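Local coordinates for probable amino acid aminotransferase (PDB 6Q1R), which is a probable amino acid aminotransferase of the class IV family that holds bound pyridoxal-5'-phosphate, at residues G139-P144 / P209-I214; R187-I192 / L205-P210. One frame throughout, in Å; residues are numbered along the deposited sequence.

Contact 1: G139-P144 / P209-I214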
loop_
_atom_site.group_PDB
_atom_site.type_symbol
_atom_site.label_atom_id
_atom_site.label_comp_id
_atom_site.label_asym_id
_atom_site.label_seq_id
_atom_site.Cartn_x
_atom_site.Cartn_y
_atom_site.Cartn_z
ATOM N N GLY B 139 16.555 5.138 5.047
ATOM C CA GLY B 139 15.493 4.951 4.071
ATOM C C GLY B 139 14.576 6.149 3.912
ATOM O O GLY B 139 14.224 6.521 2.788
ATOM N N GLY B 140 14.184 6.776 5.021
ATOM C CA GLY B 140 13.222 7.864 4.937
ATOM C C GLY B 140 13.766 9.092 4.235
ATOM O O GLY B 140 13.044 9.760 3.490
ATOM N N ASP B 141 15.044 9.405 4.457
ATOM C CA ASP B 141 15.643 10.615 3.900
ATOM C C ASP B 141 16.350 10.364 2.572
ATOM O O ASP B 141 16.073 11.051 1.584
ATOM C CB ASP B 141 16.619 11.235 4.902
ATOM C CG ASP B 141 15.947 11.618 6.201
ATOM O OD1 ASP B 141 14.753 11.996 6.180
ATOM O OD2 ASP B 141 16.627 11.547 7.244
ATOM N N ALA B 142 17.275 9.399 2.535
ATOM C CA ALA B 142 18.023 9.142 1.310
ATOM C C ALA B 142 17.130 8.604 0.199
ATOM O O ALA B 142 17.522 8.650 -0.973
ATOM C CB ALA B 142 19.176 8.174 1.579
ATOM N N MET B 143 15.944 8.097 0.538
ATOM C CA MET B 143 14.972 7.605 -0.435
ATOM C C MET B 143 13.631 8.257 -0.131
ATOM O O MET B 143 12.734 7.631 0.452
ATOM C CB MET B 143 14.869 6.080 -0.415
ATOM C CG MET B 143 16.107 5.374 -0.923
ATOM S SD MET B 143 16.039 3.600 -0.633
ATOM C CE MET B 143 16.536 3.496 1.082
ATOM N N PRO B 144 13.465 9.533 -0.497
ATOM C CA PRO B 144 12.178 10.200 -0.249
ATOM C C PRO B 144 11.049 9.665 -1.108
ATOM O O PRO B 144 9.884 9.770 -0.703
ATOM C CB PRO B 144 12.476 11.669 -0.572
ATOM C CG PRO B 144 13.581 11.609 -1.569
ATOM C CD PRO B 144 14.423 10.418 -1.185
ATOM N N PRO B 209 14.607 7.841 16.115
ATOM C CA PRO B 209 14.532 9.196 15.569
ATOM C C PRO B 209 13.620 9.250 14.355
ATOM O O PRO B 209 13.488 8.261 13.616
ATOM C CB PRO B 209 15.990 9.504 15.187
ATOM C CG PRO B 209 16.593 8.176 14.930
ATOM C CD PRO B 209 15.925 7.223 15.885
ATOM N N PRO B 210 12.982 10.396 14.102
ATOM C CA PRO B 210 11.952 10.449 13.055
ATOM C C PRO B 210 12.500 10.523 11.642
ATOM O O PRO B 210 11.728 10.323 10.692
ATOM C CB PRO B 210 11.181 11.726 13.403
ATOM C CG PRO B 210 12.232 12.615 13.992
ATOM C CD PRO B 210 13.187 11.710 14.738
ATOM N N TRP B 211 13.796 10.787 11.462
ATOM C CA TRP B 211 14.345 10.811 10.113
ATOM C C TRP B 211 14.589 9.414 9.555
ATOM O O TRP B 211 14.912 9.285 8.368
ATOM C CB TRP B 211 15.634 11.640 10.072
ATOM C CG TRP B 211 16.731 11.249 11.019
ATOM C CD1 TRP B 211 17.652 10.259 10.833
ATOM C CD2 TRP B 211 17.039 11.849 12.285
ATOM N NE1 TRP B 211 18.514 10.204 11.901
ATOM C CE2 TRP B 211 18.157 11.166 12.809
ATOM C CE3 TRP B 211 16.475 12.890 13.029
ATOM C CZ2 TRP B 211 18.724 11.491 14.045
ATOM C CZ3 TRP B 211 17.040 13.213 14.257
ATOM C CH2 TRP B 211 18.152 12.514 14.751
ATOM N N TYR B 212 14.441 8.372 10.381
ATOM C CA TYR B 212 14.382 7.006 9.886
ATOM C C TYR B 212 13.140 6.817 9.016
ATOM O O TYR B 212 12.194 7.606 9.089
ATOM C CB TYR B 212 14.353 6.013 11.056
ATOM C CG TYR B 212 15.679 5.797 11.757
ATOM C CD1 TYR B 212 16.840 6.410 11.300
ATOM C CD2 TYR B 212 15.772 4.954 12.865
ATOM C CE1 TYR B 212 18.050 6.209 11.932
ATOM C CE2 TYR B 212 16.983 4.746 13.502
ATOM C CZ TYR B 212 18.117 5.378 13.030
ATOM O OH TYR B 212 19.327 5.183 13.648
ATOM N N PRO B 213 13.109 5.763 8.189
ATOM C CA PRO B 213 11.909 5.507 7.379
ATOM C C PRO B 213 10.701 5.097 8.212
ATOM O O PRO B 213 10.185 3.984 8.071
ATOM C CB PRO B 213 12.356 4.374 6.444
ATOM C CG PRO B 213 13.472 3.699 7.174
ATOM C CD PRO B 213 14.192 4.810 7.882
ATOM N N ILE B 214 10.242 6.002 9.085
ATOM C CA ILE B 214 9.120 5.759 9.984
ATOM C C ILE B 214 8.263 7.019 10.061
ATOM O O ILE B 214 8.701 8.120 9.712
ATOM C CB ILE B 214 9.583 5.346 11.404
ATOM C CG1 ILE B 214 10.411 6.468 12.034
ATOM C CG2 ILE B 214 10.365 4.036 11.379
ATOM C CD1 ILE B 214 10.733 6.258 13.486
#
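The ring of P213 packs against the backbone of G139 and G140, and this is the tight part of the contact. The CA atoms of G140 and P213 lie 3.6 Å apart, an approach open to a main chain that carries no side chain at either glycine. P213 CB sits 3.3 Å from G140 N, while P213 CD lies 3.7 Å from G139 N; the proline thus lays its carbons over the backbone at G139 and G140, in a short, weakly bonded helical stretch. The meeting is one of van der Waals contact; no hydrogen bond crosses between the two segments. In this probable class IV aminotransferase, 209-214 belongs to the connection from strand 204-207 to helix 218-229, and it is built from consecutive turns. P209 to Y212 form a type I beta turn, and P213 then centres an inverse gamma turn. Inside the first turn, P209 touches two aromatic rings, its CB 3.5 Å above the W211 ring plane toward the rim and its CG 3.6 Å above the centre of the Y212 ring. The solvent side is held differently: D141 and W211 are exposed there. D141, its CG beside the backbone N (chi1 -60°), brings OD2 obliquely toward the CB end of W211, with carboxylate and indole planes 31° apart. OD2 lies 3.1 Å from W211 O, but both atoms are acceptors and no bond joins them.

Contact 2: R187-I192 / L205-P210; sequences RSTVVI and LLTPPP. With PLP (pyridoxal-5'-phosphate), chain H.
I192 and L206 form an antiparallel hydrogen-bonded pair in the beta hairpin of strands 189-194 and 204-207, part of the mixed sheet of this probable aminotransferase. I192 N gives its hydrogen to L206 O over 2.6 Å, almost in line with the carbonyl. In the return bond, L206 N reaches I192 O at 2.8 Å, the donor tilted 33° from the carbonyl plane. Beside this pair, I192 CG2 packs on L206 CB at 3.5 Å. Further along, a side chain takes over from the backbone: T207 OG1, anti to its own N (chi1 -177°), donates to V190 O at 2.6 Å, and P208 CD also packs against that oxygen. The strand directions diverge from strictly antiparallel, at 150°. Around this first shell, backbone bonds tie T189 to V253 and V191 to W251 on one flank, while L205 is bonded to D233 and D235 on the other. Q220 of helix 218-229 touches T189, V191 and T207, and F224 adds to the cover over T207. The first strand's approach, 187-188, runs past pyridoxal-5'-phosphate, where S188 C lies 3.4 Å from ring atom C6.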
loop_
_atom_site.group_PDB
_atom_site.type_symbol
_atom_site.label_atom_id
_atom_site.label_comp_id
_atom_site.label_asym_id
_atom_site.label_seq_id
_atom_site.Cartn_x
_atom_site.Cartn_y
_atom_site.Cartn_z
ATOM N N ARG B 187 1.495 -0.554 13.358
ATOM C CA ARG B 187 0.428 0.390 13.673
ATOM C C ARG B 187 0.751 1.221 14.913
ATOM O O ARG B 187 -0.164 1.781 15.529
ATOM C CB ARG B 187 -0.913 -0.331 13.873
ATOM C CG ARG B 187 -0.878 -1.423 14.933
ATOM C CD ARG B 187 -2.150 -2.262 14.916
ATOM N NE ARG B 187 -2.050 -3.441 15.777
ATOM C CZ ARG B 187 -2.945 -4.424 15.800
ATOM N NH1 ARG B 187 -4.009 -4.367 15.011
ATOM N NH2 ARG B 187 -2.782 -5.460 16.610
ATOM N N SER B 188 2.027 1.326 15.287
ATOM C CA SER B 188 2.402 1.974 16.537
ATOM C C SER B 188 3.836 2.470 16.435
ATOM O O SER B 188 4.609 2.034 15.578
ATOM C CB SER B 188 2.264 1.018 17.730
ATOM O OG SER B 188 0.906 0.755 18.042
ATOM N N THR B 189 4.176 3.399 17.326
ATOM C CA THR B 189 5.530 3.911 17.481
ATOM C C THR B 189 6.119 3.397 18.791
ATOM O O THR B 189 5.428 3.345 19.815
ATOM C CB THR B 189 5.560 5.441 17.437
ATOM O OG1 THR B 189 6.625 5.925 18.262
ATOM C CG2 THR B 189 4.242 6.023 17.914
ATOM N N VAL B 190 7.394 3.011 18.750
ATOM C CA VAL B 190 8.071 2.381 19.881
ATOM C C VAL B 190 8.637 3.450 20.811
ATOM O O VAL B 190 9.305 4.390 20.363
ATOM C CB VAL B 190 9.186 1.439 19.397
ATOM C CG1 VAL B 190 9.975 0.906 20.581
ATOM C CG2 VAL B 190 8.604 0.296 18.582
ATOM N N VAL B 191 8.381 3.293 22.112
ATOM C CA VAL B 191 8.903 4.176 23.149
ATOM C C VAL B 191 9.568 3.323 24.222
ATOM O O VAL B 191 9.042 2.274 24.606
ATOM C CB VAL B 191 7.791 5.054 23.764
ATOM C CG1 VAL B 191 8.364 5.979 24.822
ATOM C CG2 VAL B 191 7.093 5.856 22.683
ATOM N N ILE B 192 10.720 3.782 24.715
ATOM C CA ILE B 192 11.538 3.021 25.652
ATOM C C ILE B 192 11.736 3.834 26.924
ATOM O O ILE B 192 11.693 5.068 26.912
ATOM C CB ILE B 192 12.897 2.623 25.027
ATOM C CG1 ILE B 192 13.107 1.119 25.142
ATOM C CG2 ILE B 192 14.061 3.350 25.685
ATOM C CD1 ILE B 192 12.038 0.327 24.455
ATOM N N LEU B 205 13.060 8.854 28.586
ATOM C CA LEU B 205 12.257 8.096 27.637
ATOM C C LEU B 205 12.818 8.287 26.235
ATOM O O LEU B 205 13.098 9.418 25.822
ATOM C CB LEU B 205 10.798 8.551 27.679
ATOM C CG LEU B 205 10.028 8.324 28.978
ATOM C CD1 LEU B 205 8.591 8.797 28.833
ATOM C CD2 LEU B 205 10.074 6.857 29.364
ATOM N N LEU B 206 12.967 7.187 25.500
ATOM C CA LEU B 206 13.620 7.205 24.200
ATOM C C LEU B 206 12.731 6.552 23.150
ATOM O O LEU B 206 12.020 5.587 23.437
ATOM C CB LEU B 206 14.962 6.470 24.264
ATOM C CG LEU B 206 15.981 6.996 25.279
ATOM C CD1 LEU B 206 17.250 6.159 25.247
ATOM C CD2 LEU B 206 16.304 8.464 25.039
ATOM N N THR B 207 12.772 7.095 21.937
ATOM C CA THR B 207 12.073 6.560 20.779
ATOM C C THR B 207 13.004 6.692 19.582
ATOM O O THR B 207 13.890 7.556 19.585
ATOM C CB THR B 207 10.750 7.302 20.509
ATOM O OG1 THR B 207 10.059 6.691 19.412
ATOM C CG2 THR B 207 11.014 8.760 20.168
ATOM N N PRO B 208 12.856 5.841 18.567
ATOM C CA PRO B 208 13.723 5.957 17.397
ATOM C C PRO B 208 13.545 7.309 16.729
ATOM O O PRO B 208 12.444 7.889 16.745
ATOM C CB PRO B 208 13.250 4.811 16.493
ATOM C CG PRO B 208 12.734 3.792 17.450
ATOM C CD PRO B 208 12.079 4.587 18.549
ATOM N N PRO B 209 14.607 7.841 16.115
ATOM C CA PRO B 209 14.532 9.196 15.569
ATOM C C PRO B 209 13.620 9.250 14.355
ATOM O O PRO B 209 13.488 8.261 13.616
ATOM C CB PRO B 209 15.990 9.504 15.187
ATOM C CG PRO B 209 16.593 8.176 14.930
ATOM C CD PRO B 209 15.925 7.223 15.885
ATOM N N PRO B 210 12.982 10.396 14.102
ATOM C CA PRO B 210 11.952 10.449 13.055
ATOM C C PRO B 210 12.500 10.523 11.642
ATOM O O PRO B 210 11.728 10.323 10.692
ATOM C CB PRO B 210 11.181 11.726 13.403
ATOM C CG PRO B 210 12.232 12.615 13.992
ATOM C CD PRO B 210 13.187 11.710 14.738
HETATM N N1 PLP H . 3.006 3.710 13.067
HETATM C C2 PLP H . 2.291 3.460 11.945
HETATM C C2A PLP H . 2.856 2.591 10.851
HETATM C C3 PLP H . 0.938 4.051 11.795
HETATM O O3 PLP H . 0.181 3.829 10.681
HETATM C C4 PLP H . 0.418 4.891 12.897
HETATM C C4A PLP H . -0.923 5.491 12.713
HETATM C C5 PLP H . 1.307 5.098 14.074
HETATM C C6 PLP H . 2.555 4.477 14.074
HETATM C C5A PLP H . 0.913 5.931 15.277
HETATM O O4P PLP H . 0.459 7.242 14.948
HETATM P P PLP H . -0.336 8.096 16.061
HETATM O O1P PLP H . -1.651 7.392 16.298
HETATM O O2P PLP H . -0.572 9.496 15.550
HETATM O O3P PLP H . 0.490 8.168 17.325
#

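How the contacts relate
Contacts 1 and 2 share P209 and P210, because the chain that leaves strand 204-207 in contact 2 continues directly into the turns of contact 1. Their centres are 14 Å apart, and they also touch through space where I214 CD1 packs 4.0 Å from P208 O. Pyridoxal-5'-phosphate relates to them unequally: the chain leading into strand 189-194 of contact 2 lies against its ring, whereas the side chain of P213 in contact 1 remains about 11 Å from it. The same connection then reaches helix 218-229, where T218 and T219 hydrogen-bond the ligand, joined by Y155, S255 and R52 from other parts of the chain.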